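Local structure of hypothetical sugar binding protein (Bacteroides thetaiotaomicron, 3SEE) at residues G34-M39 with A79-R84; K64-G69 with G209-I214; F98-K103 with T160-Y165; V111-T116 with C199-L204. The protein is of unknown function but probably binds sugars through a galactose-binding-like beta sandwich. All coordinates share one frame; numbering follows the deposited sequence. Where two conformers were deposited one is given.

All four contacts are antiparallel strand pairings in a beta sandwich. Contacts 1 and 4 belong to one sheet, where strands 79-85 and 199-204 are neighbours, and both are buried: aromatic rings, small residues and firmly bonded polar ends carry them. Contacts 2 and 3 lie in the other sheet, joined through neighbouring strands 211-221 and 93-102, and are partly buried, with one face of lysines, carboxylates or tyrosine and one apolar face turned inward. Between the sheets the apolar faces meet: Phe98 of contact 3 packs on Val111 and Ile203 of contact 4, Ile214 of contact 2 touches Ile203, and Leu81 of contact 1 touches Ile214.

Contact 1: G34-M39 with A79-R84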
loop_
_atom_site.group_PDB
_atom_site.type_symbol
_atom_site.label_atom_id
_atom_site.label_comp_id
_atom_site.label_asym_id
_atom_site.label_seq_id
_atom_site.Cartn_x
_atom_site.Cartn_y
_atom_site.Cartn_z
ATOM N N GLY A 34 -13.979 2.722 -3.126
ATOM C CA GLY A 34 -14.366 3.756 -2.188
ATOM C C GLY A 34 -14.619 3.293 -0.779
ATOM O O GLY A 34 -15.251 4.004 0.004
ATOM N N GLU A 35 -14.152 2.094 -0.472
ATOM C CA GLU A 35 -14.305 1.456 0.826
ATOM C C GLU A 35 -12.938 0.878 1.128
ATOM O O GLU A 35 -12.162 0.664 0.194
ATOM C CB GLU A 35 -15.324 0.329 0.724
ATOM C CG GLU A 35 -16.709 0.820 0.366
ATOM C CD GLU A 35 -17.792 -0.190 0.598
ATOM O OE1 GLU A 35 -17.490 -1.344 1.007
ATOM O OE2 GLU A 35 -18.964 0.190 0.353
ATOM N N TRP A 36 -12.631 0.625 2.401
ATOM C CA TRP A 36 -11.485 -0.199 2.738
ATOM C C TRP A 36 -11.812 -1.677 2.589
ATOM O O TRP A 36 -12.932 -2.110 2.849
ATOM C CB TRP A 36 -11.039 0.070 4.171
ATOM C CG TRP A 36 -10.523 1.439 4.376
ATOM C CD1 TRP A 36 -11.175 2.476 4.971
ATOM C CD2 TRP A 36 -9.224 1.938 4.013
ATOM N NE1 TRP A 36 -10.377 3.587 4.991
ATOM C CE2 TRP A 36 -9.178 3.291 4.402
ATOM C CE3 TRP A 36 -8.119 1.391 3.348
ATOM C CZ2 TRP A 36 -8.050 4.076 4.194
ATOM C CZ3 TRP A 36 -7.013 2.178 3.157
ATOM C CH2 TRP A 36 -6.995 3.510 3.563
ATOM N N PHE A 37 -10.808 -2.447 2.203
ATOM C CA PHE A 37 -10.884 -3.888 2.229
ATOM C C PHE A 37 -9.685 -4.477 2.938
ATOM O O PHE A 37 -8.611 -3.868 2.994
ATOM C CB PHE A 37 -11.066 -4.486 0.820
ATOM C CG PHE A 37 -9.925 -4.252 -0.119
ATOM C CD1 PHE A 37 -8.840 -5.092 -0.131
ATOM C CD2 PHE A 37 -9.956 -3.218 -1.026
ATOM C CE1 PHE A 37 -7.798 -4.897 -1.045
ATOM C CE2 PHE A 37 -8.928 -3.023 -1.930
ATOM C CZ PHE A 37 -7.858 -3.872 -1.949
ATOM N N ILE A 38 -9.885 -5.671 3.466
ATOM C CA ILE A 38 -8.842 -6.457 4.089
ATOM C C ILE A 38 -8.416 -7.556 3.147
ATOM O O ILE A 38 -9.245 -8.365 2.712
ATOM C CB ILE A 38 -9.314 -7.053 5.418
ATOM C CG1 ILE A 38 -9.681 -5.935 6.388
ATOM C CG2 ILE A 38 -8.250 -7.997 5.976
ATOM C CD1 ILE A 38 -10.543 -6.401 7.574
HETATM N N MSE A 39 -7.138 -7.569 2.775
HETATM C CA MSE A 39 -6.527 -8.708 2.090
HETATM C C MSE A 39 -5.709 -9.486 3.102
HETATM O O MSE A 39 -4.803 -8.939 3.731
HETATM C CB MSE A 39 -5.631 -8.264 0.929
HETATM C CG MSE A 39 -6.340 -8.273 -0.409
HETATM SE SE MSE A 39 -6.604 -10.022 -1.172
HETATM C CE MSE A 39 -4.838 -10.217 -1.828
ATOM N N ALA A 79 -1.112 -9.863 2.099
ATOM C CA ALA A 79 -1.659 -9.303 3.348
ATOM C C ALA A 79 -1.468 -7.786 3.369
ATOM O O ALA A 79 -0.335 -7.287 3.471
ATOM C CB ALA A 79 -0.994 -9.944 4.555
ATOM N N PHE A 80 -2.572 -7.053 3.318
ATOM C CA PHE A 80 -2.522 -5.610 3.323
ATOM C C PHE A 80 -3.911 -5.028 3.550
ATOM O O PHE A 80 -4.917 -5.712 3.363
ATOM C CB PHE A 80 -1.882 -5.033 2.034
ATOM C CG PHE A 80 -2.517 -5.478 0.761
ATOM C CD1 PHE A 80 -2.068 -6.605 0.090
ATOM C CD2 PHE A 80 -3.494 -4.709 0.159
ATOM C CE1 PHE A 80 -2.629 -6.973 -1.134
ATOM C CE2 PHE A 80 -4.046 -5.088 -1.059
ATOM C CZ PHE A 80 -3.605 -6.202 -1.702
ATOM N N LEU A 81 -3.932 -3.753 3.951
ATOM C CA LEU A 81 -5.112 -2.924 3.969
ATOM C C LEU A 81 -5.206 -2.202 2.637
ATOM O O LEU A 81 -4.236 -1.579 2.228
ATOM C CB LEU A 81 -4.958 -1.938 5.116
ATOM C CG LEU A 81 -6.023 -0.850 5.222
ATOM C CD1 LEU A 81 -7.390 -1.443 5.595
ATOM C CD2 LEU A 81 -5.589 0.251 6.193
ATOM N N GLY A 82 -6.339 -2.320 1.969
ATOM C CA GLY A 82 -6.465 -1.749 0.645
ATOM C C GLY A 82 -7.657 -0.831 0.446
ATOM O O GLY A 82 -8.672 -0.945 1.145
ATOM N N GLN A 83 -7.559 0.084 -0.520
ATOM C CA GLN A 83 -8.732 0.822 -0.987
ATOM C C GLN A 83 -8.620 1.049 -2.476
ATOM O O GLN A 83 -7.640 1.632 -2.947
ATOM C CB GLN A 83 -8.926 2.141 -0.239
ATOM C CG GLN A 83 -10.200 2.855 -0.699
ATOM C CD GLN A 83 -10.718 3.968 0.189
ATOM O OE1 GLN A 83 -11.166 4.972 -0.348
ATOM N NE2 GLN A 83 -10.706 3.803 1.521
ATOM N N ARG A 84 -9.620 0.558 -3.197
ATOM C CA ARG A 84 -9.706 0.687 -4.643
ATOM C C ARG A 84 -10.277 2.047 -5.025
ATOM O O ARG A 84 -11.238 2.513 -4.382
ATOM C CB ARG A 84 -10.556 -0.460 -5.188
ATOM C CG ARG A 84 -10.702 -0.571 -6.677
ATOM C CD ARG A 84 -11.585 -1.747 -6.993
ATOM N NE ARG A 84 -11.744 -1.964 -8.423
ATOM C CZ ARG A 84 -12.347 -3.027 -8.925
ATOM N NH1 ARG A 84 -12.916 -3.932 -8.138
ATOM N NH2 ARG A 84 -12.376 -3.213 -10.233
HETATM O O HOH W 1 -11.883 -0.724 -2.066
#
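Phe37 and Gly82 form a hydrogen-bonded antiparallel pair, Phe37 N giving to Gly82 O at 2.8 Å and Gly82 N to Phe37 O at 2.9 Å. Met39 and Phe80 repeat the pattern two residues along, and Gly34 N adds a bond of 3.0 Å to Arg84 O. Where the backbones have drawn apart, a water accepts from Arg84 N and donates to Glu35 O, carrying the ladder on.

Ring contacts fill one face of the sheet. With CG between the backbone N and the carbonyl carbon (chi1 64°), the Phe37 ring leans over the next strand, and Gly82 CA lies 3.7 Å from its centroid. Glycine suits this place because a CB would run into Phe37 CZ. Phe80 takes Met39 CB, of a selenomethionine, over its centre, 3.8 Å from the centroid, and its CE2 meets Phe37 CE1 at 3.8 Å.

On the opposite face, Gln83 NE2 stands over the Trp36 ring, 3.3 Å from CE2, with amide and indole planes 76° apart. Leu81 CG rests against Trp36 CE3.

Trp36 NE1 bonds to Asn14 O and Gln83 OE1 to Lys13 N, so both buried groups are met by backbone atoms; Arg84, partly exposed, forms a salt bridge with Asp198. With the main-chain groups of Phe37 and Gly82 bonded to each other, the Phe37 ring can pack on bare glycine backbone at little polar cost.

Contact 2: K64-G69 with G209-I214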
loop_
_atom_site.group_PDB
_atom_site.type_symbol
_atom_site.label_atom_id
_atom_site.label_comp_id
_atom_site.label_asym_id
_atom_site.label_seq_id
_atom_site.Cartn_x
_atom_site.Cartn_y
_atom_site.Cartn_z
ATOM N N LYS A 64 -5.417 -2.419 12.654
ATOM C CA LYS A 64 -4.236 -3.058 13.225
ATOM C C LYS A 64 -3.822 -4.235 12.350
ATOM O O LYS A 64 -4.643 -5.110 12.054
ATOM C CB LYS A 64 -4.516 -3.533 14.652
ATOM C CG LYS A 64 -3.311 -4.180 15.316
ATOM C CD LYS A 64 -3.640 -4.790 16.650
ATOM C CE LYS A 64 -3.694 -3.706 17.705
ATOM N NZ LYS A 64 -3.716 -4.218 19.109
ATOM N N ILE A 65 -2.557 -4.241 11.960
ATOM C CA ILE A 65 -1.940 -5.328 11.204
ATOM C C ILE A 65 -1.028 -6.051 12.184
ATOM O O ILE A 65 0.045 -5.568 12.546
ATOM C CB ILE A 65 -1.126 -4.839 9.994
ATOM C CG1 ILE A 65 -2.008 -3.993 9.063
ATOM C CG2 ILE A 65 -0.500 -6.044 9.257
ATOM C CD1 ILE A 65 -1.246 -3.362 7.880
ATOM N N ASP A 66 -1.474 -7.201 12.645
ATOM C CA ASP A 66 -0.823 -7.928 13.745
ATOM C C ASP A 66 -0.154 -9.181 13.221
ATOM O O ASP A 66 -0.840 -10.166 12.920
ATOM C CB ASP A 66 -1.860 -8.251 14.828
ATOM C CG ASP A 66 -1.283 -8.965 16.034
ATOM O OD1 ASP A 66 -0.151 -9.460 15.985
ATOM O OD2 ASP A 66 -2.036 -9.057 17.031
ATOM N N ASN A 67 1.172 -9.135 13.073
ATOM C CA ASN A 67 1.963 -10.276 12.598
ATOM C C ASN A 67 2.572 -11.109 13.719
ATOM O O ASN A 67 3.560 -11.788 13.507
ATOM C CB ASN A 67 3.086 -9.789 11.668
ATOM C CG ASN A 67 2.601 -9.177 10.386
ATOM O OD1 ASN A 67 1.434 -9.184 10.062
ATOM N ND2 ASN A 67 3.541 -8.613 9.650
ATOM N N SER A 68 1.939 -11.084 14.892
ATOM C CA SER A 68 2.399 -11.950 16.002
ATOM C C SER A 68 2.487 -13.432 15.630
ATOM O O SER A 68 3.382 -14.149 16.090
ATOM C CB SER A 68 1.461 -11.810 17.206
ATOM O OG SER A 68 1.577 -10.501 17.681
ATOM N N GLY A 69 1.575 -13.913 14.808
ATOM C CA GLY A 69 1.559 -15.321 14.411
ATOM C C GLY A 69 2.542 -15.714 13.338
ATOM O O GLY A 69 2.629 -16.898 12.990
ATOM N N GLY A 209 6.365 -10.786 13.373
ATOM C CA GLY A 209 6.267 -10.427 14.776
ATOM C C GLY A 209 5.869 -9.010 15.076
ATOM O O GLY A 209 5.596 -8.696 16.242
ATOM N N GLY A 210 5.803 -8.163 14.055
ATOM C CA GLY A 210 5.489 -6.750 14.246
ATOM C C GLY A 210 3.999 -6.524 14.359
ATOM O O GLY A 210 3.191 -7.363 13.929
ATOM N N VAL A 211 3.636 -5.397 14.949
ATOM C CA VAL A 211 2.262 -4.981 15.052
ATOM C C VAL A 211 2.233 -3.502 14.707
ATOM O O VAL A 211 2.885 -2.685 15.383
ATOM C CB VAL A 211 1.673 -5.203 16.466
ATOM C CG1 VAL A 211 0.217 -4.704 16.509
ATOM C CG2 VAL A 211 1.787 -6.674 16.901
ATOM N N VAL A 212 1.504 -3.154 13.644
ATOM C CA VAL A 212 1.393 -1.769 13.163
ATOM C C VAL A 212 -0.076 -1.370 13.126
ATOM O O VAL A 212 -0.912 -2.132 12.627
ATOM C CB VAL A 212 2.054 -1.619 11.760
ATOM C CG1 VAL A 212 1.908 -0.213 11.216
ATOM C CG2 VAL A 212 3.538 -2.029 11.802
ATOM N N GLU A 213 -0.374 -0.188 13.627
ATOM C CA GLU A 213 -1.711 0.398 13.566
ATOM C C GLU A 213 -1.688 1.611 12.645
ATOM O O GLU A 213 -0.698 2.342 12.611
ATOM C CB GLU A 213 -2.151 0.774 14.963
ATOM C CG GLU A 213 -2.241 -0.414 15.890
ATOM C CD GLU A 213 -2.313 -0.000 17.334
ATOM O OE1 GLU A 213 -3.412 0.240 17.845
ATOM O OE2 GLU A 213 -1.239 0.109 17.972
ATOM N N ILE A 214 -2.771 1.773 11.889
ATOM C CA ILE A 214 -2.872 2.755 10.826
ATOM C C ILE A 214 -4.117 3.601 11.026
ATOM O O ILE A 214 -5.204 3.061 11.265
ATOM C CB ILE A 214 -2.984 2.016 9.466
ATOM C CG1 ILE A 214 -1.670 1.304 9.138
ATOM C CG2 ILE A 214 -3.384 2.973 8.328
ATOM C CD1 ILE A 214 -1.874 0.002 8.450
HETATM O O HOH W 2 -4.275 -1.956 20.180
HETATM O O HOH W 3 4.155 -9.568 18.232
#
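Lys64 runs alongside Glu213 and spends its aliphatic length on Val211, Lys64 CG lying 3.8 Å from Val211 CG1. Lysine suits a partly exposed strand position, since its methylenes cover a neighbour while the ammonium reaches water. One such water accepts from Lys64 NZ at 2.6 Å and returns a weak bond to Glu213 OE1, the two charged ends staying apart.

Ile65, branched and apolar, suits the buried face to which it points. Its N gives a nearly straight bond to Val212 O at 2.8 Å, and its CD1 meets Ile214 CD1.

Val211 serves two neighbours with its two methyls, CG1 at Lys64 and CG2 beside Asp66 OD1. That oxygen takes Ser68 N at 2.9 Å, making an Asx turn, and Ser68 OG through its syn lone pair at 2.6 Å. An alanine in place of Asp66 removes the carboxylate and would probably leave Ser68 N and OG without their shared acceptor, the turn less firmly set.

Asn67 N bonds to Gly210 O, while Asn67 OD1 reaches Thr47, a residue of the sodium site. Strand 61-66 lies between 48-53 and 211-221, and the latter pairs onward with 93-102.

Contact 3: F98-K103 with T160-Y165; sequences FYAKAK and TKVVVY
Phe98 holds CG between the backbone N and the carbonyl carbon (chi1 57°), a setting that brings its ring beside Val162 on the adjacent strand. Tyr99, on the opposite face, has CG anti to the carbonyl carbon (chi1 -75°), which carries the ring to Lys161.

The Phe98 and Val162 side chains lie side by side. Val162 CB stands over one ring face, 3.9 Å from the centroid and nearer the rim, and the two methyls reach past the rim on that same side: CG1 comes to 3.6 Å from Phe98 CZ, while CG2 lies near CE2 and also touches Ala100 CB. A flat apolar ring suits this buried face, and beta-branched valine offers two methyls to it.

This apolar face looks toward the second sheet of the galactose-binding-domain-like beta sandwich, where Phe98 and Val162 both touch Val109, and Val162 meets Tyr149. Strand 93-102 lies between 211-221 and 160-167.

On the other, more exposed face, where polar-tipped residues suit, Tyr99 crosses Lys161, whose CB comes to 3.6 Å from Tyr99 CE2. The tyrosine ring also meets that of Tyr59, at about 30° between planes.

Phe98 with Val162 and Ala100 with Thr160 are hydrogen-bonded pairs of two bonds each. Val162 N reaches Phe98 O at 2.8 Å, whereas the bond from Thr160 N to Ala100 O, also 2.8 Å, is more bent. Thr160 OG1 bonds to Lys158 O.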
loop_
_atom_site.group_PDB
_atom_site.type_symbol
_atom_site.label_atom_id
_atom_site.label_comp_id
_atom_site.label_asym_id
_atom_site.label_seq_id
_atom_site.Cartn_x
_atom_site.Cartn_y
_atom_site.Cartn_z
ATOM N N PHE A 98 -0.414 9.193 6.147
ATOM C CA PHE A 98 -1.204 8.567 7.202
ATOM C C PHE A 98 -0.402 8.560 8.482
ATOM O O PHE A 98 0.735 8.995 8.507
ATOM C CB PHE A 98 -1.685 7.158 6.827
ATOM C CG PHE A 98 -0.592 6.189 6.470
ATOM C CD1 PHE A 98 -0.117 6.110 5.168
ATOM C CD2 PHE A 98 -0.047 5.335 7.415
ATOM C CE1 PHE A 98 0.882 5.220 4.816
ATOM C CE2 PHE A 98 0.938 4.435 7.058
ATOM C CZ PHE A 98 1.400 4.374 5.754
ATOM N N TYR A 99 -1.015 8.141 9.569
ATOM C CA TYR A 99 -0.326 7.999 10.834
ATOM C C TYR A 99 -0.259 6.516 11.191
ATOM O O TYR A 99 -1.192 5.746 10.915
ATOM C CB TYR A 99 -1.015 8.800 11.948
ATOM C CG TYR A 99 -0.740 10.272 11.791
ATOM C CD1 TYR A 99 -1.465 11.044 10.912
ATOM C CD2 TYR A 99 0.306 10.874 12.471
ATOM C CE1 TYR A 99 -1.136 12.406 10.714
ATOM C CE2 TYR A 99 0.626 12.213 12.305
ATOM C CZ TYR A 99 -0.096 12.963 11.423
ATOM O OH TYR A 99 0.218 14.314 11.226
ATOM N N ALA A 100 0.866 6.106 11.754
ATOM C CA ALA A 100 1.113 4.735 12.125
ATOM C C ALA A 100 1.733 4.672 13.502
ATOM O O ALA A 100 2.449 5.569 13.911
ATOM C CB ALA A 100 2.036 4.060 11.093
ATOM N N LYS A 101 1.489 3.547 14.157
ATOM C CA LYS A 101 1.959 3.268 15.520
ATOM C C LYS A 101 2.472 1.832 15.527
ATOM O O LYS A 101 1.740 0.958 15.071
ATOM C CB LYS A 101 0.752 3.418 16.488
ATOM C CG LYS A 101 1.093 3.638 17.959
ATOM C CD LYS A 101 -0.173 3.923 18.755
ATOM C CE LYS A 101 -0.045 3.514 20.215
ATOM N NZ LYS A 101 -0.183 2.050 20.412
ATOM N N ALA A 102 3.656 1.580 16.064
ATOM C CA ALA A 102 4.250 0.248 16.100
ATOM C C ALA A 102 4.488 -0.210 17.530
ATOM O O ALA A 102 4.842 0.595 18.392
ATOM C CB ALA A 102 5.570 0.238 15.372
ATOM N N LYS A 103 4.385 -1.509 17.756
ATOM C CA LYS A 103 4.629 -2.070 19.083
ATOM C C LYS A 103 6.118 -2.032 19.410
ATOM O O LYS A 103 6.479 -1.867 20.583
ATOM C CB LYS A 103 4.094 -3.497 19.149
ATOM C CG LYS A 103 4.318 -4.223 20.457
ATOM C CD LYS A 103 3.596 -5.590 20.414
ATOM C CE LYS A 103 4.225 -6.607 21.353
ATOM N NZ LYS A 103 3.782 -7.990 20.949
ATOM N N THR A 160 2.901 8.305 14.422
ATOM C CA THR A 160 3.987 8.835 13.619
ATOM C C THR A 160 3.488 9.091 12.212
ATOM O O THR A 160 2.842 8.236 11.594
ATOM C CB THR A 160 5.140 7.806 13.597
ATOM O OG1 THR A 160 5.578 7.550 14.938
ATOM C CG2 THR A 160 6.319 8.297 12.769
ATOM N N LYS A 161 3.789 10.273 11.681
ATOM C CA LYS A 161 3.350 10.640 10.343
ATOM C C LYS A 161 4.157 9.892 9.296
ATOM O O LYS A 161 5.387 9.887 9.347
ATOM C CB LYS A 161 3.538 12.132 10.117
ATOM C CG LYS A 161 2.929 12.605 8.793
ATOM C CD LYS A 161 3.190 14.079 8.520
ATOM C CE LYS A 161 2.213 14.676 7.505
ATOM N NZ LYS A 161 0.831 14.951 8.058
ATOM N N VAL A 162 3.469 9.318 8.330
ATOM C CA VAL A 162 4.081 8.636 7.208
ATOM C C VAL A 162 3.667 9.432 5.970
ATOM O O VAL A 162 2.482 9.709 5.791
ATOM C CB VAL A 162 3.625 7.187 7.111
ATOM C CG1 VAL A 162 4.384 6.458 5.967
ATOM C CG2 VAL A 162 3.837 6.454 8.435
ATOM N N VAL A 163 4.640 9.796 5.122
ATOM C CA VAL A 163 4.397 10.649 3.948
ATOM C C VAL A 163 5.187 10.125 2.780
ATOM O O VAL A 163 6.397 9.917 2.916
ATOM C CB VAL A 163 4.919 12.076 4.134
ATOM C CG1 VAL A 163 4.685 12.882 2.854
ATOM C CG2 VAL A 163 4.227 12.731 5.359
ATOM N N VAL A 164 4.545 9.950 1.621
ATOM C CA VAL A 164 5.256 9.572 0.421
ATOM C C VAL A 164 4.564 10.187 -0.786
ATOM O O VAL A 164 3.339 10.116 -0.919
ATOM C CB VAL A 164 5.414 8.046 0.288
ATOM C CG1 VAL A 164 4.079 7.311 0.362
ATOM C CG2 VAL A 164 6.169 7.705 -1.027
ATOM N N TYR A 165 5.377 10.744 -1.691
ATOM C CA TYR A 165 4.882 11.220 -2.979
ATOM C C TYR A 165 5.025 10.177 -4.058
ATOM O O TYR A 165 6.059 9.494 -4.154
ATOM C CB TYR A 165 5.632 12.499 -3.417
ATOM C CG TYR A 165 5.126 13.777 -2.796
ATOM C CD1 TYR A 165 5.267 14.015 -1.455
ATOM C CD2 TYR A 165 4.468 14.729 -3.563
ATOM C CE1 TYR A 165 4.775 15.189 -0.878
ATOM C CE2 TYR A 165 3.995 15.912 -2.993
ATOM C CZ TYR A 165 4.153 16.102 -1.660
ATOM O OH TYR A 165 3.668 17.267 -1.091
#

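Contact 4: V111-T116 with C199-L204; sequences VYIKQT and CYVAIL
Tyr112 lays one face of its ring over Ala202, whose CB stands 3.6 Å from the ring centroid, offset toward the rim. The CG set between backbone N and carbonyl carbon (chi1 62°) tips the ring toward the other strand, and alanine is small enough to lie under it. Leu204 crosses the tyrosine at about a right angle, its CD1 3.7 Å from Tyr112 CE2, while Tyr200 CE2 meets Tyr112 CE1 at 4.1 Å.

Tyr200 lies side by side with Lys114. Lys114 CB sits over one ring face, and CD runs on to 3.5 Å from Tyr200 OH. The phenol oxygens meet through a water that donates to Tyr112 OH at 2.8 Å and lies 2.7 Å from Tyr200 OH; a second water joins Tyr200 OH to Lys114 NZ. Tyr112 OH also bonds to Trp76 O, and Lys114 NZ forms a salt bridge with Glu118. An alanine at Tyr112 removes ring and hydroxyl, which would probably open a gap beside Ala202 CB and Leu204 CD1 and leave Trp76 O without its mate.

Two backbone bonds each tie Tyr112 to Ala202 and Lys114 to Tyr200. On the opposite face Ile113 lies alongside Val201, and Val111 and Ile203 pack on Phe98 of the other sheet. These antiparallel strands, their face of Val111, Ile113, Val201 and Ile203 set against the second sheet, form a beta-sandwich core, here of a galactose-binding-like fold.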
loop_
_atom_site.group_PDB
_atom_site.type_symbol
_atom_site.label_atom_id
_atom_site.label_comp_id
_atom_site.label_asym_id
_atom_site.label_seq_id
_atom_site.Cartn_x
_atom_site.Cartn_y
_atom_site.Cartn_z
ATOM N N VAL A 111 3.841 1.057 1.634
ATOM C CA VAL A 111 2.806 1.496 0.704
ATOM C C VAL A 111 3.156 1.050 -0.712
ATOM O O VAL A 111 4.330 1.124 -1.094
ATOM C CB VAL A 111 2.821 3.043 0.629
ATOM C CG1 VAL A 111 1.844 3.562 -0.432
ATOM C CG2 VAL A 111 2.541 3.626 1.993
ATOM N N TYR A 112 2.166 0.719 -1.531
ATOM C CA TYR A 112 2.294 0.746 -2.980
ATOM C C TYR A 112 0.910 1.070 -3.556
ATOM O O TYR A 112 -0.103 0.993 -2.850
ATOM C CB TYR A 112 2.898 -0.546 -3.562
ATOM C CG TYR A 112 2.122 -1.825 -3.339
ATOM C CD1 TYR A 112 1.005 -2.129 -4.103
ATOM C CD2 TYR A 112 2.490 -2.715 -2.346
ATOM C CE1 TYR A 112 0.294 -3.295 -3.907
ATOM C CE2 TYR A 112 1.774 -3.885 -2.133
ATOM C CZ TYR A 112 0.679 -4.173 -2.927
ATOM O OH TYR A 112 -0.061 -5.328 -2.746
ATOM N N ILE A 113 0.875 1.415 -4.846
ATOM C CA ILE A 113 -0.376 1.748 -5.525
ATOM C C ILE A 113 -0.338 1.023 -6.867
ATOM O O ILE A 113 0.512 1.298 -7.715
ATOM C CB ILE A 113 -0.560 3.272 -5.710
ATOM C CG1 ILE A 113 -0.316 4.040 -4.399
ATOM C CG2 ILE A 113 -1.984 3.553 -6.248
ATOM C CD1 ILE A 113 -0.482 5.576 -4.520
ATOM N N LYS A 114 -1.245 0.060 -7.033
ATOM C CA LYS A 114 -1.182 -0.932 -8.102
ATOM C C LYS A 114 -2.451 -0.932 -8.944
ATOM O O LYS A 114 -3.552 -0.711 -8.462
ATOM C CB LYS A 114 -0.940 -2.342 -7.517
ATOM C CG LYS A 114 -0.589 -3.394 -8.550
ATOM C CD LYS A 114 -0.247 -4.718 -7.891
ATOM C CE LYS A 114 0.226 -5.770 -8.876
ATOM N NZ LYS A 114 -0.852 -6.190 -9.825
ATOM N N GLN A 115 -2.281 -1.272 -10.213
ATOM C CA GLN A 115 -3.388 -1.522 -11.120
ATOM C C GLN A 115 -4.257 -2.686 -10.632
ATOM O O GLN A 115 -3.750 -3.746 -10.286
ATOM C CB GLN A 115 -2.821 -1.824 -12.491
ATOM C CG GLN A 115 -3.879 -2.086 -13.566
ATOM C CD GLN A 115 -3.308 -2.063 -14.972
ATOM O OE1 GLN A 115 -2.295 -1.398 -15.211
ATOM N NE2 GLN A 115 -3.973 -2.734 -15.919
ATOM N N THR A 116 -5.584 -2.502 -10.648
ATOM C CA THR A 116 -6.481 -3.535 -10.141
ATOM C C THR A 116 -6.569 -4.755 -11.056
ATOM O O THR A 116 -6.396 -5.892 -10.586
ATOM C CB THR A 116 -7.875 -2.973 -9.892
ATOM O OG1 THR A 116 -7.751 -1.808 -9.069
ATOM C CG2 THR A 116 -8.789 -3.993 -9.227
ATOM N N CYS A 199 -7.309 1.437 -9.757
ATOM C CA CYS A 199 -6.116 1.035 -9.028
ATOM C C CYS A 199 -6.497 0.888 -7.560
ATOM O O CYS A 199 -7.636 1.180 -7.183
ATOM C CB CYS A 199 -4.996 2.073 -9.206
ATOM S SG CYS A 199 -5.357 3.703 -8.499
ATOM N N TYR A 200 -5.542 0.451 -6.736
ATOM C CA TYR A 200 -5.760 0.450 -5.308
ATOM C C TYR A 200 -4.509 0.846 -4.570
ATOM O O TYR A 200 -3.385 0.505 -4.987
ATOM C CB TYR A 200 -6.278 -0.906 -4.801
ATOM C CG TYR A 200 -5.441 -2.103 -5.140
ATOM C CD1 TYR A 200 -5.591 -2.732 -6.365
ATOM C CD2 TYR A 200 -4.519 -2.616 -4.245
ATOM C CE1 TYR A 200 -4.831 -3.856 -6.661
ATOM C CE2 TYR A 200 -3.772 -3.730 -4.551
ATOM C CZ TYR A 200 -3.907 -4.338 -5.791
ATOM O OH TYR A 200 -3.212 -5.464 -6.150
ATOM N N VAL A 201 -4.726 1.567 -3.481
ATOM C CA VAL A 201 -3.688 1.788 -2.480
ATOM C C VAL A 201 -3.601 0.570 -1.562
ATOM O O VAL A 201 -4.626 0.070 -1.107
ATOM C CB VAL A 201 -4.021 3.043 -1.660
ATOM C CG1 VAL A 201 -3.040 3.221 -0.490
ATOM C CG2 VAL A 201 -4.067 4.284 -2.552
ATOM N N ALA A 202 -2.387 0.108 -1.292
ATOM C CA ALA A 202 -2.089 -0.959 -0.338
ATOM C C ALA A 202 -1.185 -0.388 0.745
ATOM O O ALA A 202 -0.159 0.226 0.451
ATOM C CB ALA A 202 -1.367 -2.113 -1.055
ATOM N N ILE A 203 -1.572 -0.585 2.001
ATOM C CA ILE A 203 -0.777 -0.213 3.158
ATOM C C ILE A 203 -0.455 -1.524 3.880
ATOM O O ILE A 203 -1.361 -2.354 4.140
ATOM C CB ILE A 203 -1.516 0.776 4.090
ATOM C CG1 ILE A 203 -1.807 2.076 3.321
ATOM C CG2 ILE A 203 -0.706 1.006 5.379
ATOM C CD1 ILE A 203 -2.708 3.079 4.070
ATOM N N LEU A 204 0.827 -1.756 4.174
ATOM C CA LEU A 204 1.336 -3.034 4.656
ATOM C C LEU A 204 2.276 -2.853 5.795
ATOM O O LEU A 204 2.954 -1.826 5.896
ATOM C CB LEU A 204 2.217 -3.710 3.608
ATOM C CG LEU A 204 1.625 -3.794 2.225
ATOM C CD1 LEU A 204 2.072 -2.646 1.332
ATOM C CD2 LEU A 204 1.977 -5.137 1.586
HETATM O O HOH W 4 -1.370 -6.763 -4.717
HETATM O O HOH W 5 -3.434 -6.111 -8.885
#